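Local structure of diguanylate cyclase (Pseudomonas aeruginosa, 5M3C) at residues Q299-E304 / Q327-D332. The protein contains a GGDEF domain and an EAL domain, the latter built on a beta/alpha barrel. Sequence-based numbering, arbitrary orientation.
Sequences QLEITE and QLAIDD. With CA (calcium ion), chain H.
Glu301 and Asp331 reach from adjacent parallel strands to one calcium ion, a worked example of how a beta/alpha barrel gathers metal ligands at the C-terminal ends of its strands. Glu301 OE1 lies 2.1 Å from the calcium and Asp331 OD2 lies 2.4 Å from it, with Glu210 and Asn269 supplying the other two protein ligands. Extension of the Glu301 chain beyond CG carries OE1 out to the ion, and the two carboxylate planes are turned 70° apart. Glu301 OE1 and Asp331 OD2 come within 3.2 Å of each other because both bind the calcium, and Lys352 forms a salt bridge with Glu301 OE2, the oxygen not bound to the metal. Asp331 OD1 accepts a bent bond from the backbone N-H of Asp332, 2.9 Å from N, which meets it from above the carboxylate plane and may help hold the group.

Backbone hydrogen bonds zip the strands together in parallel register. Leu300 N donates to Gln327 O, Ala329 N to Leu300 O, and Ile302 N to Ala329 O. Asp331 N donates to Ile302 O at 2.8 Å. The series ends with Glu304 N on Asp331 O at 2.9 Å, where 299-304 passes into a helix.

Apolar contacts line the face opposite the metal. Leu300 CB meets Leu328 CD2 at 4.0 Å, and Ile330 CG1 lies 4.0 Å from Glu304 CB.

On that face Leu300, Ile302 and Leu328 pack against helix 312-324, which belongs to the crossover joining the strands. Strands 266-269 and 350-353 flank the pair within the EAL-domain sheet.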
ATOM      1  N   GLN B 299      -5.860  23.968  12.296  1.00 62.17           N
ATOM      2  CA  GLN B 299      -5.010  22.817  11.995  1.00 60.52           C
ATOM      3  C   GLN B 299      -5.811  21.680  11.364  1.00 59.78           C
ATOM      4  O   GLN B 299      -6.876  21.300  11.863  1.00 60.12           O
ATOM      5  CB  GLN B 299      -4.316  22.314  13.264  1.00 59.68           C
ATOM      6  CG  GLN B 299      -3.598  20.984  13.091  1.00 59.03           C
ATOM      7  CD  GLN B 299      -2.855  20.554  14.343  1.00 58.60           C
ATOM      8  OE1 GLN B 299      -2.111  21.337  14.930  1.00 59.79           O
ATOM      9  NE2 GLN B 299      -3.048  19.304  14.753  1.00 57.98           N
ATOM     10  N   LEU B 300      -5.287  21.137  10.269  1.00 59.02           N
ATOM     11  CA  LEU B 300      -5.931  20.024   9.575  1.00 58.41           C
ATOM     12  C   LEU B 300      -5.191  18.719   9.831  1.00 58.14           C
ATOM     13  O   LEU B 300      -4.043  18.556   9.416  1.00 59.69           O
ATOM     14  CB  LEU B 300      -5.990  20.293   8.071  1.00 57.95           C
ATOM     15  CG  LEU B 300      -6.789  21.528   7.662  1.00 57.91           C
ATOM     16  CD1 LEU B 300      -6.613  21.802   6.178  1.00 58.40           C
ATOM     17  CD2 LEU B 300      -8.260  21.363   8.012  1.00 57.37           C
ATOM     18  N   GLU B 301      -5.854  17.794  10.518  1.00 56.63           N
ATOM     19  CA  GLU B 301      -5.268  16.493  10.820  1.00 55.62           C
ATOM     20  C   GLU B 301      -5.581  15.517   9.697  1.00 55.36           C
ATOM     21  O   GLU B 301      -6.715  15.440   9.240  1.00 55.44           O
ATOM     22  CB  GLU B 301      -5.816  15.947  12.142  1.00 55.00           C
ATOM     23  CG  GLU B 301      -5.372  16.719  13.377  1.00 54.59           C
ATOM     24  CD  GLU B 301      -5.951  16.152  14.660  1.00 54.01           C
ATOM     25  OE1 GLU B 301      -6.613  15.094  14.602  1.00 53.60           O
ATOM     26  OE2 GLU B 301      -5.744  16.762  15.729  1.00 53.46           O
ATOM     27  N   ILE B 302      -4.575  14.772   9.253  1.00 55.98           N
ATOM     28  CA  ILE B 302      -4.779  13.787   8.198  1.00 56.99           C
ATOM     29  C   ILE B 302      -4.197  12.444   8.617  1.00 57.31           C
ATOM     30  O   ILE B 302      -3.065  12.370   9.088  1.00 58.09           O
ATOM     31  CB  ILE B 302      -4.141  14.239   6.872  1.00 58.01           C
ATOM     32  CG1 ILE B 302      -4.419  15.728   6.640  1.00 58.46           C
ATOM     33  CG2 ILE B 302      -4.672  13.400   5.719  1.00 57.88           C
ATOM     34  CD1 ILE B 302      -3.995  16.238   5.280  1.00 58.56           C
ATOM     35  N   THR B 303      -4.978  11.385   8.444  1.00 58.41           N
ATOM     36  CA  THR B 303      -4.582  10.059   8.903  1.00 59.80           C
ATOM     37  C   THR B 303      -3.383   9.527   8.115  1.00 60.77           C
ATOM     38  O   THR B 303      -3.336   9.630   6.887  1.00 60.45           O
ATOM     39  CB  THR B 303      -5.758   9.061   8.817  1.00 60.11           C
ATOM     40  OG1 THR B 303      -5.369   7.801   9.377  1.00 61.14           O
ATOM     41  CG2 THR B 303      -6.206   8.856   7.376  1.00 60.14           C
ATOM     42  N   GLU B 304      -2.413   8.969   8.837  1.00 61.63           N
ATOM     43  CA  GLU B 304      -1.209   8.406   8.225  1.00 61.94           C
ATOM     44  C   GLU B 304      -1.560   7.450   7.092  1.00 61.55           C
ATOM     45  O   GLU B 304      -1.147   7.645   5.945  1.00 62.03           O
ATOM     46  CB  GLU B 304      -0.376   7.674   9.282  1.00 62.78           C
ATOM     47  CG  GLU B 304       0.973   7.174   8.785  1.00 63.03           C
ATOM     48  CD  GLU B 304       1.685   6.302   9.803  1.00 63.56           C
ATOM     49  OE1 GLU B 304       2.933   6.302   9.818  1.00 65.56           O
ATOM     50  OE2 GLU B 304       1.000   5.615  10.590  1.00 63.12           O
ATOM     51  N   GLN B 327      -2.198  24.869   9.702  1.00 69.74           N
ATOM     52  CA  GLN B 327      -1.253  23.854  10.150  1.00 68.95           C
ATOM     53  C   GLN B 327      -1.657  22.474   9.645  1.00 67.90           C
ATOM     54  O   GLN B 327      -2.839  22.206   9.414  1.00 68.21           O
ATOM     55  CB  GLN B 327      -1.147  23.859  11.677  1.00 68.96           C
ATOM     56  CG  GLN B 327      -0.625  25.171  12.241  1.00 69.03           C
ATOM     57  CD  GLN B 327      -0.201  25.056  13.690  1.00 70.14           C
ATOM     58  OE1 GLN B 327      -0.778  24.288  14.460  1.00 71.24           O
ATOM     59  NE2 GLN B 327       0.813  25.822  14.070  1.00 71.07           N
ATOM     60  N   LEU B 328      -0.665  21.607   9.466  1.00 66.39           N
ATOM     61  CA  LEU B 328      -0.906  20.238   9.028  1.00 64.66           C
ATOM     62  C   LEU B 328      -0.361  19.245  10.039  1.00 63.87           C
ATOM     63  O   LEU B 328       0.723  19.436  10.594  1.00 65.56           O
ATOM     64  CB  LEU B 328      -0.260  19.993   7.667  1.00 64.59           C
ATOM     65  CG  LEU B 328      -0.836  20.810   6.513  1.00 64.95           C
ATOM     66  CD1 LEU B 328      -0.115  20.455   5.223  1.00 65.45           C
ATOM     67  CD2 LEU B 328      -2.334  20.579   6.373  1.00 64.43           C
ATOM     68  N   ALA B 329      -1.121  18.180  10.269  1.00 62.63           N
ATOM     69  CA  ALA B 329      -0.747  17.170  11.248  1.00 62.16           C
ATOM     70  C   ALA B 329      -0.998  15.768  10.716  1.00 60.53           C
ATOM     71  O   ALA B 329      -1.984  15.519  10.023  1.00 60.65           O
ATOM     72  CB  ALA B 329      -1.520  17.379  12.541  1.00 62.28           C
ATOM     73  N   ILE B 330      -0.093  14.857  11.046  1.00 59.41           N
ATOM     74  CA  ILE B 330      -0.265  13.460  10.708  1.00 59.23           C
ATOM     75  C   ILE B 330      -0.881  12.738  11.909  1.00 58.49           C
ATOM     76  O   ILE B 330      -0.333  12.753  13.019  1.00 57.39           O
ATOM     77  CB  ILE B 330       1.072  12.817  10.286  1.00 60.10           C
ATOM     78  CG1 ILE B 330       0.841  11.436   9.676  1.00 61.35           C
ATOM     79  CG2 ILE B 330       2.027  12.722  11.460  1.00 61.04           C
ATOM     80  CD1 ILE B 330       0.332  11.491   8.255  1.00 62.27           C
ATOM     81  N   ASP B 331      -2.034  12.124  11.673  1.00 58.91           N
ATOM     82  CA  ASP B 331      -2.825  11.504  12.726  1.00 59.90           C
ATOM     83  C   ASP B 331      -2.602   9.996  12.740  1.00 60.44           C
ATOM     84  O   ASP B 331      -2.250   9.406  11.717  1.00 61.01           O
ATOM     85  CB  ASP B 331      -4.308  11.806  12.498  1.00 60.46           C
ATOM     86  CG  ASP B 331      -5.123  11.775  13.780  1.00 61.32           C
ATOM     87  OD1 ASP B 331      -4.552  11.518  14.862  1.00 62.44           O
ATOM     88  OD2 ASP B 331      -6.345  12.015  13.702  1.00 62.06           O
ATOM     89  N   ASP B 332      -2.808   9.384  13.904  1.00 61.41           N
ATOM     90  CA  ASP B 332      -2.646   7.940  14.072  1.00 61.82           C
ATOM     91  C   ASP B 332      -1.311   7.462  13.509  1.00 63.01           C
ATOM     92  O   ASP B 332      -1.280   6.640  12.592  1.00 63.20           O
ATOM     93  CB  ASP B 332      -3.785   7.193  13.371  1.00 60.67           C
ATOM     94  CG  ASP B 332      -5.151   7.760  13.701  1.00 59.28           C
ATOM     95  OD1 ASP B 332      -5.429   7.996  14.894  1.00 59.95           O
ATOM     96  OD2 ASP B 332      -5.951   7.959  12.766  1.00 57.43           O
TER
HETATM   97 CA    CA H1302      -7.675  13.345  15.199  1.00 57.72          CA